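Phosphopantetheine attachment site family protein (PDB 4HKG) probably serves as a free-standing peptidyl carrier protein, holding intermediates of a secondary metabolic pathway on a phosphopantetheine arm. Local coordinates at residues K5-W10 with T70-A75; A19-V24 with S42-S47; Q33-Y38 with T63-Y68. All coordinates share one frame; numbering follows the deposited sequence. Where two conformers were deposited one is given.

The three contacts tie together the helices of a small all-helical carrier protein. Interactions 1 and 2 both use helix 7-22, but near its two ends: their centres lie about 17 Å apart, on opposite sides of the chain's centre. Each is partly buried, pairing close apolar or backbone packing with a polar side chain that is more exposed to solvent, Lys7 in interaction 1 and Glu21 in interaction 2. Interaction 3 is buried, an aromatic ring of the 33-38 loop set between a leucine side chain over its face and backbone carbonyl oxygens. It touches both others: Phe35 CZ is 3.3 Å from Thr70 C of interaction 1, and Leu65 CD2 is 4.1 Å from Ala45 CA of interaction 2.

Interaction 1 of 3, residues K5-W10 with T70-A75; sequences KDKAYW and TINALA
Trp10 and Ala75 bring the two backbones together, their CA atoms 5.1 Å apart, where the opening turns of helices 7-22 and 71-82 meet. These are the first and last helices of the four-helix carrier-protein fold, and the small alanine side chain is consistent with so close an approach: Ala75 CB sits 3.6 Å from Lys7 O and 4.0 Å from Trp10 CB, resting on backbone as much as on side chain. Both helices start with an N-cap. Asp6 OD1 accepts from Tyr9 N at 3.0 Å, and Thr70 OG1 accepts from Ala73 N at 2.9 Å.

The Trp10 side chain follows a different course beyond CB. With CG anti to the carbonyl carbon (chi1 -70°), the indole leads away from 70-75 and packs farther along the last helix, on Leu78, Val79 and Leu82. Lys7 does the reverse. Its CG is anti to the backbone N (chi1 -177°) and the rest of the chain is extended, which carries it across the Asn72 side chain at about a right angle; its amino group has a long, weak ion pair with Glu76. The Asn72 amide is held by others, OD1 by Ser11 and ND2 by Asp32, linking the last helix to the first helix and to the loop after it. Lys7 touches Asn72 through its methylene CE, which lies 3.5 Å from Asn72 O and 4.0 Å from Asn72 CB.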
loop_
_atom_site.group_PDB
_atom_site.type_symbol
_atom_site.label_atom_id
_atom_site.label_comp_id
_atom_site.label_asym_id
_atom_site.label_seq_id
_atom_site.Cartn_x
_atom_site.Cartn_y
_atom_site.Cartn_z
ATOM N N LYS A 5 -8.167 1.777 13.587
ATOM C CA LYS A 5 -7.308 1.239 12.532
ATOM C C LYS A 5 -7.959 0.075 11.789
ATOM O O LYS A 5 -7.538 -1.083 11.892
ATOM C CB LYS A 5 -5.931 0.849 13.078
ATOM C CG LYS A 5 -5.152 2.024 13.654
ATOM C CD LYS A 5 -3.665 1.699 13.758
ATOM C CE LYS A 5 -2.882 2.859 14.358
ATOM N NZ LYS A 5 -3.307 3.147 15.755
ATOM N N ASP A 6 -8.989 0.404 11.027
ATOM C CA ASP A 6 -9.669 -0.582 10.209
ATOM C C ASP A 6 -9.109 -0.558 8.787
ATOM O O ASP A 6 -8.075 0.058 8.510
ATOM C CB ASP A 6 -11.183 -0.342 10.219
ATOM C CG ASP A 6 -11.560 1.078 9.844
ATOM O OD1 ASP A 6 -10.718 1.829 9.299
ATOM O OD2 ASP A 6 -12.732 1.445 10.085
ATOM N N LYS A 7 -9.801 -1.225 7.881
ATOM C CA LYS A 7 -9.357 -1.301 6.499
ATOM C C LYS A 7 -9.242 0.085 5.869
ATOM O O LYS A 7 -8.252 0.383 5.199
ATOM C CB LYS A 7 -10.310 -2.181 5.692
ATOM C CG LYS A 7 -9.886 -2.379 4.245
ATOM C CD LYS A 7 -10.971 -3.104 3.474
ATOM C CE LYS A 7 -10.582 -3.305 2.020
ATOM N NZ LYS A 7 -11.714 -3.859 1.229
ATOM N N ALA A 8 -10.241 0.933 6.096
ATOM C CA ALA A 8 -10.251 2.281 5.539
ATOM C C ALA A 8 -9.077 3.120 6.045
ATOM O O ALA A 8 -8.519 3.915 5.297
ATOM C CB ALA A 8 -11.576 2.974 5.838
ATOM N N TYR A 9 -8.709 2.945 7.310
ATOM C CA TYR A 9 -7.558 3.637 7.885
ATOM C C TYR A 9 -6.286 3.274 7.112
ATOM O O TYR A 9 -5.555 4.151 6.632
ATOM C CB TYR A 9 -7.424 3.241 9.354
ATOM C CG TYR A 9 -6.312 3.924 10.113
ATOM C CD1 TYR A 9 -6.556 5.080 10.839
ATOM C CD2 TYR A 9 -5.028 3.392 10.134
ATOM C CE1 TYR A 9 -5.551 5.698 11.566
ATOM C CE2 TYR A 9 -4.014 4.003 10.856
ATOM C CZ TYR A 9 -4.279 5.153 11.558
ATOM O OH TYR A 9 -3.269 5.758 12.273
ATOM N N TRP A 10 -6.016 1.978 6.980
ATOM C CA TRP A 10 -4.810 1.560 6.279
ATOM C C TRP A 10 -4.870 1.870 4.789
ATOM O O TRP A 10 -3.851 2.191 4.178
ATOM C CB TRP A 10 -4.509 0.078 6.530
ATOM C CG TRP A 10 -4.073 -0.163 7.925
ATOM C CD1 TRP A 10 -4.718 -0.906 8.877
ATOM C CD2 TRP A 10 -2.913 0.380 8.560
ATOM N NE1 TRP A 10 -4.012 -0.874 10.055
ATOM C CE2 TRP A 10 -2.903 -0.089 9.885
ATOM C CE3 TRP A 10 -1.875 1.208 8.125
ATOM C CZ2 TRP A 10 -1.896 0.244 10.783
ATOM C CZ3 TRP A 10 -0.879 1.540 9.019
ATOM C CH2 TRP A 10 -0.898 1.062 10.331
ATOM N N THR A 70 -3.448 -4.395 -4.917
ATOM C CA THR A 70 -4.151 -3.120 -4.961
ATOM C C THR A 70 -4.023 -2.495 -3.583
ATOM O O THR A 70 -3.694 -3.172 -2.606
ATOM C CB THR A 70 -5.656 -3.269 -5.267
ATOM O OG1 THR A 70 -6.303 -3.821 -4.119
ATOM C CG2 THR A 70 -5.920 -4.160 -6.486
ATOM N N ILE A 71 -4.305 -1.205 -3.494
ATOM C CA ILE A 71 -4.270 -0.514 -2.216
ATOM C C ILE A 71 -5.199 -1.193 -1.213
ATOM O O ILE A 71 -4.805 -1.469 -0.071
ATOM C CB ILE A 71 -4.639 0.971 -2.386
ATOM C CG1 ILE A 71 -3.513 1.705 -3.126
ATOM C CG2 ILE A 71 -4.935 1.626 -1.035
ATOM C CD1 ILE A 71 -3.921 3.060 -3.627
ATOM N N ASN A 72 -6.429 -1.468 -1.634
ATOM C CA ASN A 72 -7.407 -2.067 -0.736
ATOM C C ASN A 72 -7.058 -3.507 -0.345
ATOM O O ASN A 72 -7.325 -3.921 0.786
ATOM C CB ASN A 72 -8.816 -1.988 -1.325
ATOM C CG ASN A 72 -9.495 -0.666 -1.040
ATOM O OD1 ASN A 72 -9.185 0.004 -0.044
ATOM N ND2 ASN A 72 -10.418 -0.280 -1.904
ATOM N N ALA A 73 -6.464 -4.271 -1.260
ATOM C CA ALA A 73 -6.078 -5.647 -0.935
ATOM C C ALA A 73 -4.947 -5.637 0.094
ATOM O O ALA A 73 -4.943 -6.436 1.044
ATOM C CB ALA A 73 -5.671 -6.413 -2.186
ATOM N N LEU A 74 -4.002 -4.718 -0.079
ATOM C CA LEU A 74 -2.907 -4.601 0.875
ATOM C C LEU A 74 -3.414 -4.109 2.232
ATOM O O LEU A 74 -2.968 -4.588 3.275
ATOM C CB LEU A 74 -1.799 -3.698 0.334
ATOM C CG LEU A 74 -0.513 -3.628 1.165
ATOM C CD1 LEU A 74 0.160 -4.996 1.296
ATOM C CD2 LEU A 74 0.434 -2.616 0.540
ATOM N N ALA A 75 -4.368 -3.180 2.226
ATOM C CA ALA A 75 -4.981 -2.707 3.467
ATOM C C ALA A 75 -5.661 -3.842 4.217
ATOM O O ALA A 75 -5.532 -3.952 5.442
ATOM C CB ALA A 75 -5.975 -1.599 3.185
#

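Interaction 2 of 3, residues A19-V24 with S42-S47; sequences AKEMRV and SIVALS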
loop_
_atom_site.group_PDB
_atom_site.type_symbol
_atom_site.label_atom_id
_atom_site.label_comp_id
_atom_site.label_asym_id
_atom_site.label_seq_id
_atom_site.Cartn_x
_atom_site.Cartn_y
_atom_site.Cartn_z
ATOM N N ALA A 19 0.709 7.450 -3.722
ATOM C CA ALA A 19 0.595 8.707 -4.455
ATOM C C ALA A 19 1.869 9.542 -4.336
ATOM O O ALA A 19 2.326 10.131 -5.319
ATOM C CB ALA A 19 -0.611 9.493 -3.972
ATOM N N LYS A 20 2.448 9.594 -3.141
ATOM C CA LYS A 20 3.679 10.346 -2.939
ATOM C C LYS A 20 4.821 9.762 -3.772
ATOM O O LYS A 20 5.608 10.510 -4.364
ATOM C CB LYS A 20 4.044 10.388 -1.453
ATOM C CG LYS A 20 3.180 11.337 -0.610
ATOM C CD LYS A 20 3.744 12.755 -0.563
ATOM C CE LYS A 20 2.884 13.670 0.309
ATOM N NZ LYS A 20 3.629 14.903 0.704
ATOM N N GLU A 21 4.915 8.436 -3.827
ATOM C CA GLU A 21 5.945 7.787 -4.630
ATOM C C GLU A 21 5.717 7.989 -6.129
ATOM O O GLU A 21 6.670 8.160 -6.893
ATOM C CB GLU A 21 6.005 6.297 -4.315
ATOM C CG GLU A 21 6.847 5.972 -3.107
ATOM C CD GLU A 21 8.314 6.229 -3.378
ATOM O OE1 GLU A 21 8.868 7.253 -2.925
ATOM O OE2 GLU A 21 8.932 5.391 -4.067
ATOM N N MET A 22 4.463 7.975 -6.556
ATOM C CA MET A 22 4.143 8.093 -7.975
ATOM C C MET A 22 4.087 9.551 -8.430
ATOM O O MET A 22 3.955 9.833 -9.619
ATOM C CB MET A 22 2.831 7.371 -8.297
ATOM C CG MET A 22 2.851 5.867 -7.993
ATOM S SD MET A 22 4.241 4.949 -8.708
ATOM C CE MET A 22 3.883 5.119 -10.457
ATOM N N ARG A 23 4.189 10.472 -7.468
ATOM C CA ARG A 23 4.162 11.923 -7.715
ATOM C C ARG A 23 2.851 12.391 -8.352
ATOM O O ARG A 23 2.855 13.218 -9.269
ATOM C CB ARG A 23 5.385 12.389 -8.524
ATOM C CG ARG A 23 6.713 11.951 -7.918
ATOM C CD ARG A 23 7.889 12.641 -8.588
ATOM N NE ARG A 23 9.150 11.926 -8.392
ATOM C CZ ARG A 23 10.006 12.159 -7.402
ATOM N NH1 ARG A 23 11.126 11.452 -7.316
ATOM N NH2 ARG A 23 9.745 13.092 -6.496
ATOM N N VAL A 24 1.740 11.868 -7.848
ATOM C CA VAL A 24 0.407 12.281 -8.282
ATOM C C VAL A 24 -0.463 12.525 -7.052
ATOM O O VAL A 24 -0.098 12.132 -5.944
ATOM C CB VAL A 24 -0.255 11.217 -9.186
ATOM C CG1 VAL A 24 0.609 10.949 -10.419
ATOM C CG2 VAL A 24 -0.506 9.942 -8.416
ATOM N N SER A 42 9.244 -1.916 -8.811
ATOM C CA SER A 42 9.850 -2.599 -7.673
ATOM C C SER A 42 10.481 -1.638 -6.677
ATOM O O SER A 42 10.425 -1.873 -5.469
ATOM C CB SER A 42 10.883 -3.625 -8.149
ATOM O OG SER A 42 10.258 -4.629 -8.940
ATOM N N ILE A 43 11.106 -0.574 -7.179
ATOM C CA ILE A 43 11.670 0.452 -6.309
ATOM C C ILE A 43 10.573 1.062 -5.442
ATOM O O ILE A 43 10.735 1.223 -4.227
ATOM C CB ILE A 43 12.401 1.539 -7.130
ATOM C CG1 ILE A 43 13.700 0.973 -7.704
ATOM C CG2 ILE A 43 12.689 2.774 -6.285
ATOM C CD1 ILE A 43 14.457 1.939 -8.591
ATOM N N VAL A 44 9.437 1.364 -6.057
ATOM C CA VAL A 44 8.307 1.900 -5.314
ATOM C C VAL A 44 7.751 0.865 -4.338
ATOM O O VAL A 44 7.412 1.198 -3.195
ATOM C CB VAL A 44 7.210 2.450 -6.252
ATOM C CG1 VAL A 44 5.985 2.862 -5.456
ATOM C CG2 VAL A 44 7.741 3.630 -7.040
ATOM N N ALA A 45 7.637 -0.389 -4.761
ATOM C CA ALA A 45 7.139 -1.419 -3.856
ATOM C C ALA A 45 8.030 -1.541 -2.617
ATOM O O ALA A 45 7.528 -1.697 -1.498
ATOM C CB ALA A 45 7.013 -2.762 -4.567
ATOM N N LEU A 46 9.340 -1.474 -2.811
ATOM C CA LEU A 46 10.271 -1.494 -1.691
ATOM C C LEU A 46 10.100 -0.265 -0.779
ATOM O O LEU A 46 10.114 -0.380 0.460
ATOM C CB LEU A 46 11.703 -1.601 -2.214
ATOM C CG LEU A 46 12.811 -1.497 -1.167
ATOM C CD1 LEU A 46 12.671 -2.608 -0.131
ATOM C CD2 LEU A 46 14.186 -1.531 -1.825
ATOM N N SER A 47 9.933 0.907 -1.381
ATOM C CA SER A 47 9.679 2.131 -0.615
ATOM C C SER A 47 8.413 2.018 0.230
ATOM O O SER A 47 8.425 2.308 1.433
ATOM C CB SER A 47 9.567 3.331 -1.561
ATOM O OG SER A 47 9.101 4.488 -0.872
#
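The carboxylate of Glu21 is the flat group of this contact, and the side chain of Ser47 lies over one of its faces. Ser47 OG stands almost directly above the central carbon, 3.2 Å from Glu21 CD, with Ser47 CB over the same face, 3.3 Å from Glu21 OE2. Because the hydroxyl sits above the plane, its angle to either carboxylate oxygen is poor, and the pair is a close polar contact that does not amount to a hydrogen bond. Val44 approaches OE2 from the other side of that plane, its CG2 3.7 Å from Glu21 OE2.

The aliphatic part of Glu21 packs on the same valine. Glu21 and Val44 slide past each other in opposite directions, bringing Glu21 CB to 3.6 Å from Val44 CG1. Chi1 (-84°) puts Glu21 CG 3.5 Å from Ser47 OG, and the bend at chi2 (-69°) then turns CD so that the carboxylate face lies under the hydroxyl.

In the fold, this joins the last turn of helix 7-22 to the first turns of helix 42-56. Asp41 and Ser42, at the start of the latter, match the Asp-Ser pair of the carrier-protein attachment motif: Ser42 is probably the serine that carries phosphopantetheine, as in other members of the family, and Asp41 OD1 accepts a hydrogen bond from Val44 N. Ser42 itself lies beyond the contact, whereas Val44 and Ser47 face the first helix.

Met22 has two conformers; in one, its SD lies 4.1 Å from Val44 CG2.

Interaction 3 of 3, residues Q33-Y38 with T63-Y68; sequences QKFTSY and TLLWDY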
loop_
_atom_site.group_PDB
_atom_site.type_symbol
_atom_site.label_atom_id
_atom_site.label_comp_id
_atom_site.label_asym_id
_atom_site.label_seq_id
_atom_site.Cartn_x
_atom_site.Cartn_y
_atom_site.Cartn_z
ATOM N N GLN A 33 -7.530 -0.680 -8.209
ATOM C CA GLN A 33 -6.820 -0.946 -9.459
ATOM C C GLN A 33 -5.463 -1.578 -9.146
ATOM O O GLN A 33 -4.797 -1.181 -8.189
ATOM C CB GLN A 33 -6.648 0.354 -10.260
ATOM C CG GLN A 33 -6.076 0.160 -11.655
ATOM C CD GLN A 33 -5.838 1.462 -12.421
ATOM O OE1 GLN A 33 -5.779 2.542 -11.837
ATOM N NE2 GLN A 33 -5.694 1.352 -13.735
ATOM N N LYS A 34 -5.035 -2.553 -9.938
ATOM C CA LYS A 34 -3.717 -3.152 -9.721
ATOM C C LYS A 34 -2.617 -2.104 -9.777
ATOM O O LYS A 34 -2.604 -1.262 -10.686
ATOM C CB LYS A 34 -3.428 -4.221 -10.764
ATOM C CG LYS A 34 -4.207 -5.501 -10.565
ATOM C CD LYS A 34 -3.844 -6.535 -11.623
ATOM N N PHE A 35 -1.691 -2.166 -8.821
ATOM C CA PHE A 35 -0.584 -1.211 -8.730
ATOM C C PHE A 35 0.146 -1.045 -10.055
ATOM O O PHE A 35 0.478 0.072 -10.476
ATOM C CB PHE A 35 0.462 -1.677 -7.715
ATOM C CG PHE A 35 -0.005 -1.703 -6.288
ATOM C CD1 PHE A 35 -0.385 -0.540 -5.623
ATOM C CD2 PHE A 35 -0.023 -2.892 -5.586
ATOM C CE1 PHE A 35 -0.774 -0.581 -4.294
ATOM C CE2 PHE A 35 -0.417 -2.928 -4.262
ATOM C CZ PHE A 35 -0.798 -1.770 -3.626
ATOM N N THR A 36 0.420 -2.159 -10.712
ATOM C CA THR A 36 1.212 -2.105 -11.933
ATOM C C THR A 36 0.474 -1.436 -13.082
ATOM O O THR A 36 1.099 -0.910 -14.002
ATOM C CB THR A 36 1.693 -3.489 -12.367
ATOM O OG1 THR A 36 0.574 -4.372 -12.483
ATOM C CG2 THR A 36 2.665 -4.056 -11.338
ATOM N N SER A 37 -0.854 -1.451 -13.053
ATOM C CA SER A 37 -1.600 -0.850 -14.154
ATOM C C SER A 37 -1.508 0.679 -14.139
ATOM O O SER A 37 -1.885 1.329 -15.115
ATOM C CB SER A 37 -3.053 -1.302 -14.142
ATOM O OG SER A 37 -3.673 -0.871 -12.958
ATOM N N TYR A 38 -0.996 1.251 -13.050
ATOM C CA TYR A 38 -0.669 2.679 -13.052
ATOM C C TYR A 38 0.819 2.948 -12.823
ATOM O O TYR A 38 1.212 4.023 -12.360
ATOM C CB TYR A 38 -1.564 3.520 -12.133
ATOM C CG TYR A 38 -1.711 3.076 -10.689
ATOM C CD1 TYR A 38 -0.850 3.533 -9.703
ATOM C CD2 TYR A 38 -2.755 2.246 -10.305
ATOM C CE1 TYR A 38 -1.009 3.152 -8.378
ATOM C CE2 TYR A 38 -2.922 1.858 -8.983
ATOM C CZ TYR A 38 -2.046 2.316 -8.026
ATOM O OH TYR A 38 -2.200 1.963 -6.712
ATOM N N THR A 63 7.206 -8.023 -2.108
ATOM C CA THR A 63 6.346 -8.913 -2.884
ATOM C C THR A 63 4.914 -8.976 -2.350
ATOM O O THR A 63 4.037 -9.527 -3.010
ATOM C CB THR A 63 6.930 -10.340 -2.985
ATOM O OG1 THR A 63 7.359 -10.760 -1.689
ATOM C CG2 THR A 63 8.125 -10.365 -3.945
ATOM N N LEU A 64 4.657 -8.419 -1.169
ATOM C CA LEU A 64 3.269 -8.297 -0.715
ATOM C C LEU A 64 2.447 -7.445 -1.682
ATOM O O LEU A 64 1.227 -7.622 -1.775
ATOM C CB LEU A 64 3.190 -7.703 0.689
ATOM C CG LEU A 64 3.580 -8.651 1.820
ATOM C CD1 LEU A 64 3.654 -7.884 3.127
ATOM C CD2 LEU A 64 2.613 -9.831 1.937
ATOM N N LEU A 65 3.090 -6.528 -2.405
ATOM C CA LEU A 65 2.361 -5.717 -3.382
ATOM C C LEU A 65 2.067 -6.499 -4.654
ATOM O O LEU A 65 1.275 -6.057 -5.471
ATOM C CB LEU A 65 3.074 -4.394 -3.693
ATOM C CG LEU A 65 2.899 -3.281 -2.647
ATOM C CD1 LEU A 65 3.781 -3.490 -1.418
ATOM C CD2 LEU A 65 3.152 -1.915 -3.271
ATOM N N TRP A 66 2.698 -7.664 -4.811
ATOM C CA TRP A 66 2.318 -8.616 -5.857
ATOM C C TRP A 66 1.177 -9.508 -5.359
ATOM O O TRP A 66 0.187 -9.735 -6.065
ATOM C CB TRP A 66 3.532 -9.459 -6.275
ATOM C CG TRP A 66 3.261 -10.493 -7.328
ATOM C CD1 TRP A 66 2.942 -11.806 -7.127
ATOM C CD2 TRP A 66 3.329 -10.308 -8.746
ATOM N NE1 TRP A 66 2.789 -12.443 -8.333
ATOM C CE2 TRP A 66 3.022 -11.550 -9.339
ATOM C CE3 TRP A 66 3.611 -9.214 -9.569
ATOM C CZ2 TRP A 66 2.993 -11.721 -10.722
ATOM C CZ3 TRP A 66 3.581 -9.391 -10.940
ATOM C CH2 TRP A 66 3.274 -10.635 -11.503
ATOM N N ASP A 67 1.321 -10.013 -4.135
ATOM C CA ASP A 67 0.357 -10.945 -3.553
ATOM C C ASP A 67 -0.983 -10.276 -3.271
ATOM O O ASP A 67 -2.035 -10.918 -3.350
ATOM C CB ASP A 67 0.901 -11.498 -2.240
ATOM C CG ASP A 67 2.165 -12.312 -2.420
ATOM O OD1 ASP A 67 2.500 -12.705 -3.565
ATOM O OD2 ASP A 67 2.818 -12.576 -1.390
ATOM N N TYR A 68 -0.924 -8.998 -2.912
ATOM C CA TYR A 68 -2.093 -8.176 -2.586
ATOM C C TYR A 68 -1.980 -6.933 -3.453
ATOM O O TYR A 68 -1.483 -5.900 -3.010
ATOM C CB TYR A 68 -2.115 -7.838 -1.084
ATOM C CG TYR A 68 -2.163 -9.090 -0.247
ATOM C CD1 TYR A 68 -3.368 -9.737 -0.025
ATOM C CD2 TYR A 68 -0.999 -9.663 0.272
ATOM C CE1 TYR A 68 -3.428 -10.894 0.711
ATOM C CE2 TYR A 68 -1.054 -10.835 1.014
ATOM C CZ TYR A 68 -2.276 -11.438 1.228
ATOM O OH TYR A 68 -2.346 -12.601 1.959
#
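Phe35 reaches across to Leu65 and Tyr68 from the loop between helices 7-22 and 42-56, joining that loop to helix 64-67, the short third helix of the four-helix carrier-protein fold. The CB of Phe35 is directed at the helix. From there CG lies beside the backbone N and anti to the carbonyl carbon (chi1 -66°), which sends the ring toward the helix, and chi2 (-63°) turns its CD2-CE2 side to Leu65. CD2 is the first ring atom to meet it, 3.4 Å from Leu65 O. The next atom, CE2, has two neighbours, the carbonyl oxygen of Tyr68 and Leu65 CG, the latter 3.7 Å from Phe35 CE2. At the tip, CZ is 4.0 Å from Leu65 CD2.

That methyl covers one ring face. Leu65 CD2 stands 3.9 Å from the centroid of the Phe35 ring and 14° off its normal, the geometry of a CH-pi contact. The two side chains cross at about a right angle, and Leu65 CB adds to the packing.

Within the loop, the Tyr38 ring lies against Phe35 O, which is 3.6 Å from the plane of that ring, over its centre. The wider setting is apolar: Val18 of the first helix, Leu40, and Ile71 of the last helix also touch Phe35, while Leu65 packs on Leu40 and Leu74. A backbone hydrogen bond between Phe35 and Pro69 further ties the loop to the connection between the last two helices.

The ring is therefore bordered by two different surfaces, a leucine side chain over a face and backbone carbonyl oxygens along CD2 and CE2. Tyr68, the first residue past helix 64-67 to leave helical geometry, supplies the second oxygen: Tyr68 O approaches the ring edge near its plane, 3.4 Å from Phe35 CE2.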